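Local structure of ribonucleoside triphosphate reductase (Lactobacillus leichmannii, 1L1L) at residues A[570-575]-A[605-610]; A[596-601]-A[685-690]; A[591-596]-A[702-707]. The protein reduces ribonucleoside triphosphates to 2'-deoxyribonucleoside triphosphates, probably by radical chemistry started from adenosylcobalamin, as an allosterically regulated monomer. One frame throughout, in Å; residues are numbered along the deposited sequence.

The three contacts belong to one small antiparallel sheet and its borders. The strand order is 593-596, 603-611, 570-578, 690-692. Contact 1 is the central pair of strands. Contact 2 ties the turn after strand 593-596 to the loop leading into strand 690-692. Its centre lies about 12 Å from that of contact 1, and Arg-574 NH1 bonds Ala-688 O at 2.7 Å. Contact 3 joins the residues leading into strand 593-596 to the end of helix 695-704. Its centre is about 9 Å from that of contact 1 and about 17 Å from that of contact 2. Contacts 2 and 3 share Ala-596. All three centres lie about 25 to 33 Å from the chain centre.

Contact 1: residues A[570-575]-A[605-610]; sequences YLIQRI and CVEFPI
Gln-573 O takes the backbone N-H of Phe-608 at 2.8 Å, the shortest bond between these two strands. They are the central pair of a four-stranded antiparallel sheet. Leu-571 with Ile-610, Gln-573 with Phe-608 and Ile-575 with Val-606 are hydrogen-bonded pairs, each closed by two N-H...O bonds. Ile-572 with Pro-609 and Arg-574 with Glu-607 are the non-hydrogen-bonded pairs between them. Pro-609 has no N-H, but here its N points away from strand 570-575, so this pairing loses no bond.

One face carries Gln-573, Ile-575, Phe-608 and Ile-610. The Ile-575 and Phe-608 side chains cross at about a right angle, with Ile-575 CG1 3.5 Å from Phe-608 CE1. The Gln-573 chain bends at chi2 (-149°), and its amide runs obliquely past the end of Ile-610; Gln-573 NE2 lies 3.4 Å from Ile-610 CD1. Gln-573 O also sits at the ring edge of Phe-608, in its plane.

The other face is apolar at one end and charged at the other. Ile-572 CG2 rests on Glu-607 CB at 3.7 Å, and Ile-572 CD1 reaches Pro-609 CG at 4.1 Å. Arg-574 and Glu-607 lie side by side and point the same way. Their flat ends are turned 68° apart, so the salt bridge is not a flat two-bond pairing. Glu-595 and Glu-691 also pair with Arg-574, and Ala-688 O accepts from its NH1. Glu-607 OE1 forms its own salt bridge with Arg-701, its stronger partner. Glu-607 OE2 has both Arg-574 and the carboxylate of Glu-595 near it, and stands 3.4 Å from Arg-574 NH2.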
loop_
_atom_site.group_PDB
_atom_site.type_symbol
_atom_site.label_atom_id
_atom_site.label_comp_id
_atom_site.label_asym_id
_atom_site.label_seq_id
_atom_site.Cartn_x
_atom_site.Cartn_y
_atom_site.Cartn_z
ATOM N N TYR A 570 17.673 16.955 -13.976
ATOM C CA TYR A 570 18.956 16.589 -13.398
ATOM C C TYR A 570 18.859 16.933 -11.918
ATOM O O TYR A 570 18.540 18.065 -11.556
ATOM C CB TYR A 570 20.076 17.394 -14.051
ATOM C CG TYR A 570 20.258 17.098 -15.517
ATOM C CD1 TYR A 570 20.893 15.929 -15.938
ATOM C CD2 TYR A 570 19.777 17.974 -16.489
ATOM C CE1 TYR A 570 21.047 15.642 -17.289
ATOM C CE2 TYR A 570 19.924 17.693 -17.845
ATOM C CZ TYR A 570 20.560 16.525 -18.235
ATOM O OH TYR A 570 20.701 16.238 -19.578
ATOM N N LEU A 571 19.139 15.960 -11.064
ATOM C CA LEU A 571 19.036 16.192 -9.635
ATOM C C LEU A 571 20.099 15.474 -8.827
ATOM O O LEU A 571 20.733 14.534 -9.298
ATOM C CB LEU A 571 17.686 15.684 -9.120
ATOM C CG LEU A 571 16.345 16.152 -9.677
ATOM C CD1 LEU A 571 15.288 15.120 -9.323
ATOM C CD2 LEU A 571 15.985 17.511 -9.105
ATOM N N ILE A 572 20.271 15.935 -7.595
ATOM C CA ILE A 572 21.154 15.278 -6.652
ATOM C C ILE A 572 20.129 14.688 -5.692
ATOM O O ILE A 572 19.423 15.433 -5.004
ATOM C CB ILE A 572 22.029 16.251 -5.842
ATOM C CG1 ILE A 572 23.138 16.842 -6.712
ATOM C CG2 ILE A 572 22.621 15.517 -4.642
ATOM C CD1 ILE A 572 24.069 15.819 -7.327
ATOM N N GLN A 573 20.004 13.369 -5.662
ATOM C CA GLN A 573 19.052 12.763 -4.746
ATOM C C GLN A 573 19.795 12.267 -3.528
ATOM O O GLN A 573 20.803 11.579 -3.649
ATOM C CB GLN A 573 18.291 11.624 -5.418
ATOM C CG GLN A 573 17.293 12.125 -6.446
ATOM C CD GLN A 573 16.079 11.227 -6.565
ATOM O OE1 GLN A 573 15.426 10.919 -5.569
ATOM N NE2 GLN A 573 15.766 10.807 -7.790
ATOM N N ARG A 574 19.305 12.652 -2.351
ATOM C CA ARG A 574 19.923 12.259 -1.091
ATOM C C ARG A 574 19.208 11.092 -0.423
ATOM O O ARG A 574 17.990 11.127 -0.211
ATOM C CB ARG A 574 19.946 13.444 -0.115
ATOM C CG ARG A 574 20.835 14.588 -0.547
ATOM C CD ARG A 574 20.900 15.671 0.528
ATOM N NE ARG A 574 21.952 16.629 0.232
ATOM C CZ ARG A 574 21.859 17.574 -0.692
ATOM N NH1 ARG A 574 20.751 17.698 -1.405
ATOM N NH2 ARG A 574 22.888 18.381 -0.917
ATOM N N ILE A 575 19.976 10.064 -0.081
ATOM C CA ILE A 575 19.453 8.890 0.596
ATOM C C ILE A 575 20.057 8.894 1.990
ATOM O O ILE A 575 21.271 9.020 2.146
ATOM C CB ILE A 575 19.861 7.606 -0.142
ATOM C CG1 ILE A 575 19.456 7.721 -1.607
ATOM C CG2 ILE A 575 19.209 6.401 0.506
ATOM C CD1 ILE A 575 17.985 8.074 -1.804
ATOM N N CYS A 605 23.847 11.441 5.019
ATOM C CA CYS A 605 23.216 11.602 3.722
ATOM C C CYS A 605 24.245 11.197 2.677
ATOM O O CYS A 605 25.430 11.496 2.821
ATOM C CB CYS A 605 22.847 13.059 3.452
ATOM S SG CYS A 605 21.304 13.634 4.188
ATOM N N VAL A 606 23.789 10.517 1.635
ATOM C CA VAL A 606 24.675 10.141 0.549
ATOM C C VAL A 606 24.050 10.722 -0.723
ATOM O O VAL A 606 22.863 10.495 -1.014
ATOM C CB VAL A 606 24.830 8.608 0.455
ATOM C CG1 VAL A 606 25.758 8.251 -0.705
ATOM C CG2 VAL A 606 25.395 8.066 1.769
ATOM N N GLU A 607 24.848 11.481 -1.472
ATOM C CA GLU A 607 24.377 12.139 -2.686
ATOM C C GLU A 607 24.501 11.315 -3.972
ATOM O O GLU A 607 25.609 10.916 -4.378
ATOM C CB GLU A 607 25.108 13.474 -2.837
ATOM C CG GLU A 607 25.156 14.243 -1.509
ATOM C CD GLU A 607 25.672 15.659 -1.630
ATOM O OE1 GLU A 607 26.080 16.073 -2.735
ATOM O OE2 GLU A 607 25.663 16.371 -0.596
ATOM N N PHE A 608 23.357 11.080 -4.615
ATOM C CA PHE A 608 23.313 10.305 -5.863
ATOM C C PHE A 608 22.912 11.178 -7.044
ATOM O O PHE A 608 21.768 11.632 -7.129
ATOM C CB PHE A 608 22.303 9.149 -5.770
ATOM C CG PHE A 608 22.649 8.098 -4.750
ATOM C CD1 PHE A 608 22.471 8.336 -3.388
ATOM C CD2 PHE A 608 23.158 6.857 -5.156
ATOM C CE1 PHE A 608 22.798 7.355 -2.439
ATOM C CE2 PHE A 608 23.488 5.876 -4.223
ATOM C CZ PHE A 608 23.310 6.120 -2.862
ATOM N N PRO A 609 23.852 11.454 -7.963
ATOM C CA PRO A 609 23.512 12.277 -9.130
ATOM C C PRO A 609 22.558 11.448 -10.002
ATOM O O PRO A 609 22.802 10.260 -10.217
ATOM C CB PRO A 609 24.866 12.496 -9.813
ATOM C CG PRO A 609 25.846 12.410 -8.658
ATOM C CD PRO A 609 25.307 11.244 -7.865
ATOM N N ILE A 610 21.472 12.049 -10.484
ATOM C CA ILE A 610 20.518 11.306 -11.308
ATOM C C ILE A 610 19.961 12.081 -12.489
ATOM O O ILE A 610 19.528 13.227 -12.356
ATOM C CB ILE A 610 19.310 10.799 -10.476
ATOM C CG1 ILE A 610 19.785 9.813 -9.409
ATOM C CG2 ILE A 610 18.290 10.130 -11.398
ATOM C CD1 ILE A 610 18.670 9.228 -8.563
#

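Contact 2: residues A[596-601]-A[685-690]; sequences ADIYTE and LQQAPK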
loop_
_atom_site.group_PDB
_atom_site.type_symbol
_atom_site.label_atom_id
_atom_site.label_comp_id
_atom_site.label_asym_id
_atom_site.label_seq_id
_atom_site.Cartn_x
_atom_site.Cartn_y
_atom_site.Cartn_z
ATOM N N ALA A 596 26.736 14.733 7.178
ATOM C CA ALA A 596 25.868 14.408 8.298
ATOM C C ALA A 596 24.491 14.997 7.970
ATOM O O ALA A 596 24.390 16.105 7.448
ATOM C CB ALA A 596 26.426 15.016 9.584
ATOM N N ASP A 597 23.437 14.239 8.246
ATOM C CA ASP A 597 22.071 14.690 7.981
ATOM C C ASP A 597 21.710 15.672 9.097
ATOM O O ASP A 597 21.948 15.396 10.264
ATOM C CB ASP A 597 21.139 13.473 7.973
ATOM C CG ASP A 597 19.669 13.837 8.011
ATOM O OD1 ASP A 597 19.249 14.839 7.394
ATOM O OD2 ASP A 597 18.922 13.084 8.661
ATOM N N ILE A 598 21.162 16.821 8.730
ATOM C CA ILE A 598 20.805 17.837 9.730
ATOM C C ILE A 598 19.421 17.653 10.341
ATOM O O ILE A 598 19.098 18.280 11.355
ATOM C CB ILE A 598 20.875 19.267 9.135
ATOM C CG1 ILE A 598 19.847 19.425 8.008
ATOM C CG2 ILE A 598 22.279 19.554 8.638
ATOM C CD1 ILE A 598 19.966 20.724 7.230
ATOM N N TYR A 599 18.602 16.804 9.731
ATOM C CA TYR A 599 17.241 16.577 10.218
ATOM C C TYR A 599 17.087 15.390 11.162
ATOM O O TYR A 599 16.055 15.247 11.824
ATOM C CB TYR A 599 16.282 16.397 9.036
ATOM C CG TYR A 599 16.307 17.538 8.057
ATOM C CD1 TYR A 599 15.980 18.838 8.459
ATOM C CD2 TYR A 599 16.710 17.336 6.738
ATOM C CE1 TYR A 599 16.061 19.898 7.583
ATOM C CE2 TYR A 599 16.795 18.386 5.849
ATOM C CZ TYR A 599 16.475 19.672 6.271
ATOM O OH TYR A 599 16.602 20.715 5.394
ATOM N N THR A 600 18.106 14.544 11.236
ATOM C CA THR A 600 18.040 13.366 12.088
ATOM C C THR A 600 19.389 13.064 12.703
ATOM O O THR A 600 20.422 13.112 12.033
ATOM C CB THR A 600 17.586 12.116 11.293
ATOM O OG1 THR A 600 16.462 12.452 10.469
ATOM C CG2 THR A 600 17.184 10.997 12.242
ATOM N N GLU A 601 19.372 12.737 13.986
ATOM C CA GLU A 601 20.577 12.425 14.729
ATOM C C GLU A 601 21.234 11.132 14.233
ATOM O O GLU A 601 20.547 10.227 13.764
ATOM C CB GLU A 601 20.214 12.298 16.207
ATOM C CG GLU A 601 21.392 12.156 17.134
ATOM C CD GLU A 601 21.008 12.418 18.577
ATOM O OE1 GLU A 601 19.902 11.997 18.976
ATOM O OE2 GLU A 601 21.817 13.028 19.308
ATOM N N LEU A 685 14.183 23.661 1.197
ATOM C CA LEU A 685 14.863 22.864 2.211
ATOM C C LEU A 685 16.357 23.087 2.075
ATOM O O LEU A 685 16.904 23.022 0.976
ATOM C CB LEU A 685 14.534 21.380 2.052
ATOM C CG LEU A 685 13.163 20.911 2.541
ATOM C CD1 LEU A 685 12.972 19.437 2.220
ATOM C CD2 LEU A 685 13.059 21.137 4.036
ATOM N N GLN A 686 17.016 23.365 3.192
ATOM C CA GLN A 686 18.450 23.609 3.190
ATOM C C GLN A 686 19.240 22.386 2.716
ATOM O O GLN A 686 20.250 22.525 2.024
ATOM C CB GLN A 686 18.897 24.027 4.589
ATOM C CG GLN A 686 20.374 24.336 4.720
ATOM C CD GLN A 686 20.654 25.346 5.830
ATOM O OE1 GLN A 686 20.039 25.299 6.889
ATOM N NE2 GLN A 686 21.595 26.253 5.589
ATOM N N GLN A 687 18.782 21.200 3.092
ATOM C CA GLN A 687 19.434 19.955 2.683
ATOM C C GLN A 687 18.365 19.096 2.001
ATOM O O GLN A 687 17.941 18.065 2.523
ATOM C CB GLN A 687 20.004 19.234 3.911
ATOM C CG GLN A 687 20.989 18.116 3.589
ATOM C CD GLN A 687 21.538 17.444 4.837
ATOM O OE1 GLN A 687 20.820 16.744 5.552
ATOM N NE2 GLN A 687 22.817 17.661 5.109
ATOM N N ALA A 688 17.943 19.537 0.820
ATOM C CA ALA A 688 16.893 18.874 0.048
ATOM C C ALA A 688 17.129 17.419 -0.339
ATOM O O ALA A 688 18.211 17.060 -0.802
ATOM C CB ALA A 688 16.609 19.684 -1.215
ATOM N N PRO A 689 16.106 16.564 -0.162
ATOM C CA PRO A 689 16.221 15.149 -0.517
ATOM C C PRO A 689 16.369 15.043 -2.039
ATOM O O PRO A 689 16.895 14.061 -2.556
ATOM C CB PRO A 689 14.908 14.552 -0.010
ATOM C CG PRO A 689 13.953 15.694 -0.111
ATOM C CD PRO A 689 14.783 16.848 0.421
ATOM N N LYS A 690 15.887 16.069 -2.737
ATOM C CA LYS A 690 15.984 16.151 -4.190
ATOM C C LYS A 690 16.353 17.579 -4.574
ATOM O O LYS A 690 15.523 18.488 -4.530
ATOM C CB LYS A 690 14.666 15.751 -4.859
ATOM C CG LYS A 690 14.326 14.278 -4.722
ATOM C CD LYS A 690 13.098 13.917 -5.548
ATOM C CE LYS A 690 12.579 12.522 -5.209
ATOM N NZ LYS A 690 11.338 12.185 -5.989
#
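Gln-687 is drawn out straight (chi1 -166°, chi2 179°), which carries its amide across to the backbone of Ala-596 and Ile-598. Ala-596 and Ile-598 lie where strand 593-596 runs into the turn of a beta hairpin with strand 603-611. Gln-687 NE2 gives a nearly straight bond at 3.2 Å to Ala-596 O, which lies close to the Gln-687 amide plane. Gln-687 OE1 accepts from Ile-598 N, also at 3.2 Å, with the donor tilted from the carbonyl plane. This donor and acceptor fix which way round the amide lies.

Asp-597 makes an Asx turn: its OD1 accepts from Tyr-599 N at 3.1 Å, from above the carboxylate plane. OD1 also stands 3.1 Å from Gln-687 OE1. Both are acceptors and do not bond; the N-H of Ile-598 on Gln-687 OE1 and of Tyr-599 on Asp-597 OD1 probably offset the repulsion. Arg-576 pairs with Asp-597 OD2.

Ile-598 and Tyr-599 run past Gln-687 in the opposite direction. Ile-598 CD1 packs on Gln-687 CB at 3.6 Å, while its CG1 lies over the centre of the Tyr-599 ring. Gln-687 O meets that ring at its edge, 3.5 Å from CE2. Tyr-599 OH accepts from Gln-687 N at 3.2 Å.

Contact 3: residues A[591-596]-A[702-707]; sequences GYRTEA and SQEITG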
loop_
_atom_site.group_PDB
_atom_site.type_symbol
_atom_site.label_atom_id
_atom_site.label_comp_id
_atom_site.label_asym_id
_atom_site.label_seq_id
_atom_site.Cartn_x
_atom_site.Cartn_y
_atom_site.Cartn_z
ATOM N N GLY A 591 33.195 6.873 -4.219
ATOM C CA GLY A 591 33.203 8.251 -4.675
ATOM C C GLY A 591 31.979 9.102 -4.348
ATOM O O GLY A 591 31.982 10.315 -4.593
ATOM N N TYR A 592 30.938 8.474 -3.812
ATOM C CA TYR A 592 29.713 9.188 -3.458
ATOM C C TYR A 592 29.996 10.236 -2.390
ATOM O O TYR A 592 30.734 9.972 -1.437
ATOM C CB TYR A 592 28.680 8.209 -2.916
ATOM C CG TYR A 592 28.116 7.277 -3.957
ATOM C CD1 TYR A 592 27.118 7.707 -4.834
ATOM C CD2 TYR A 592 28.596 5.973 -4.084
ATOM C CE1 TYR A 592 26.608 6.864 -5.809
ATOM C CE2 TYR A 592 28.092 5.119 -5.062
ATOM C CZ TYR A 592 27.103 5.572 -5.918
ATOM O OH TYR A 592 26.611 4.746 -6.898
ATOM N N ARG A 593 29.401 11.414 -2.548
ATOM C CA ARG A 593 29.582 12.487 -1.574
ATOM C C ARG A 593 28.642 12.228 -0.411
ATOM O O ARG A 593 27.506 11.809 -0.619
ATOM C CB ARG A 593 29.273 13.849 -2.202
ATOM C CG ARG A 593 30.322 14.318 -3.204
ATOM C CD ARG A 593 30.243 15.826 -3.474
ATOM N NE ARG A 593 31.246 16.228 -4.464
ATOM C CZ ARG A 593 31.352 17.444 -4.992
ATOM N NH1 ARG A 593 30.517 18.410 -4.632
ATOM N NH2 ARG A 593 32.302 17.697 -5.887
ATOM N N THR A 594 29.126 12.456 0.811
ATOM C CA THR A 594 28.320 12.237 2.011
ATOM C C THR A 594 28.425 13.431 2.967
ATOM O O THR A 594 29.355 14.234 2.880
ATOM C CB THR A 594 28.757 10.969 2.780
ATOM O OG1 THR A 594 30.054 11.172 3.354
ATOM C CG2 THR A 594 28.819 9.762 1.847
ATOM N N GLU A 595 27.471 13.521 3.890
ATOM C CA GLU A 595 27.439 14.608 4.860
ATOM C C GLU A 595 26.512 14.188 5.988
ATOM O O GLU A 595 25.611 13.372 5.789
ATOM C CB GLU A 595 26.886 15.876 4.202
ATOM C CG GLU A 595 25.393 15.766 3.895
ATOM C CD GLU A 595 24.877 16.849 2.971
ATOM O OE1 GLU A 595 25.054 18.053 3.292
ATOM O OE2 GLU A 595 24.279 16.490 1.925
ATOM N N ALA A 596 26.736 14.733 7.178
ATOM C CA ALA A 596 25.868 14.408 8.298
ATOM C C ALA A 596 24.491 14.997 7.970
ATOM O O ALA A 596 24.390 16.105 7.448
ATOM C CB ALA A 596 26.426 15.016 9.584
ATOM N N SER A 702 28.614 12.843 -11.549
ATOM C CA SER A 702 28.570 11.415 -11.848
ATOM C C SER A 702 29.966 10.872 -12.171
ATOM O O SER A 702 30.236 9.678 -12.001
ATOM C CB SER A 702 27.608 11.144 -13.011
ATOM O OG SER A 702 27.867 12.003 -14.106
ATOM N N GLN A 703 30.857 11.747 -12.628
ATOM C CA GLN A 703 32.213 11.323 -12.954
ATOM C C GLN A 703 33.005 11.047 -11.689
ATOM O O GLN A 703 34.021 10.363 -11.721
ATOM C CB GLN A 703 32.912 12.387 -13.797
ATOM C CG GLN A 703 32.317 12.512 -15.180
ATOM C CD GLN A 703 32.885 13.671 -15.964
ATOM O OE1 GLN A 703 32.505 13.895 -17.113
ATOM N NE2 GLN A 703 33.798 14.416 -15.349
ATOM N N GLU A 704 32.528 11.587 -10.572
ATOM C CA GLU A 704 33.186 11.385 -9.290
ATOM C C GLU A 704 32.923 9.971 -8.813
ATOM O O GLU A 704 33.660 9.429 -7.990
ATOM C CB GLU A 704 32.647 12.372 -8.256
ATOM C CG GLU A 704 33.191 13.780 -8.386
ATOM C CD GLU A 704 32.473 14.757 -7.479
ATOM O OE1 GLU A 704 32.206 14.396 -6.309
ATOM O OE2 GLU A 704 32.180 15.887 -7.936
ATOM N N ILE A 705 31.860 9.373 -9.333
ATOM C CA ILE A 705 31.503 8.023 -8.943
ATOM C C ILE A 705 32.008 7.041 -9.986
ATOM O O ILE A 705 31.368 6.811 -11.014
ATOM C CB ILE A 705 29.974 7.887 -8.774
ATOM C CG1 ILE A 705 29.470 8.965 -7.804
ATOM C CG2 ILE A 705 29.636 6.514 -8.225
ATOM C CD1 ILE A 705 27.978 9.178 -7.842
ATOM N N THR A 706 33.170 6.467 -9.711
ATOM C CA THR A 706 33.779 5.517 -10.624
ATOM C C THR A 706 33.868 4.126 -10.006
ATOM O O THR A 706 34.510 3.232 -10.556
ATOM C CB THR A 706 35.190 5.994 -11.042
ATOM O OG1 THR A 706 35.936 6.360 -9.873
ATOM C CG2 THR A 706 35.094 7.204 -11.966
ATOM N N GLY A 707 33.219 3.944 -8.862
ATOM C CA GLY A 707 33.246 2.647 -8.208
ATOM C C GLY A 707 31.889 1.971 -8.282
ATOM O O GLY A 707 30.862 2.654 -8.251
HETATM O O HOH W 1 28.330 2.931 -7.828
#
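A Schellman motif at Gly-591 ends helix 583-589, and here the chain meets the end of helix 695-704 before running on into strand 593-596. Gly-591 has a positive phi, and with no side chain it lies directly against the other backbone. Its CA comes within 3.5 Å of Glu-704 O in a CA-H...O contact.

Tyr-592 and Ile-705 cross at about a right angle, and both branches of the isoleucine touch the ring. Ile-705 CG2 lies over one face in a CH-pi contact, 3.9 Å from the centroid of the Tyr-592 ring and displaced toward its rim. With chi1 -54°, the longer branch reaches the same side of the ring, and Ile-705 CD1 packs at its rim, 3.4 Å from Tyr-592 CE1. The Tyr-592 ring also meets that of Phe-608, and Ile-705 touches Pro-609, so the pair continues onto strand 603-611. A water joins the end of the ring to segment 702-707. It is 2.7 Å from Tyr-592 OH and donates to Gly-707 O at 2.6 Å.

Arg-593 runs out straight from CG to NE. Its NE gives a bent bond (138°) at 2.8 Å to Glu-704 OE1, which accepts it on its syn lone pair and lies tilted out of the guanidinium plane. Arg-593 NH2 pairs with Glu-704 OE2 at 2.7 Å. The two flat groups are 29° apart. Arg-701 makes a long, weak ion pair with the same carboxylate. One hydrogen bond and one short salt-bridge contact probably limit rotation of both groups. Glu-704 lies near both arginines, which probably favours its ionised form and offsets their mutual repulsion.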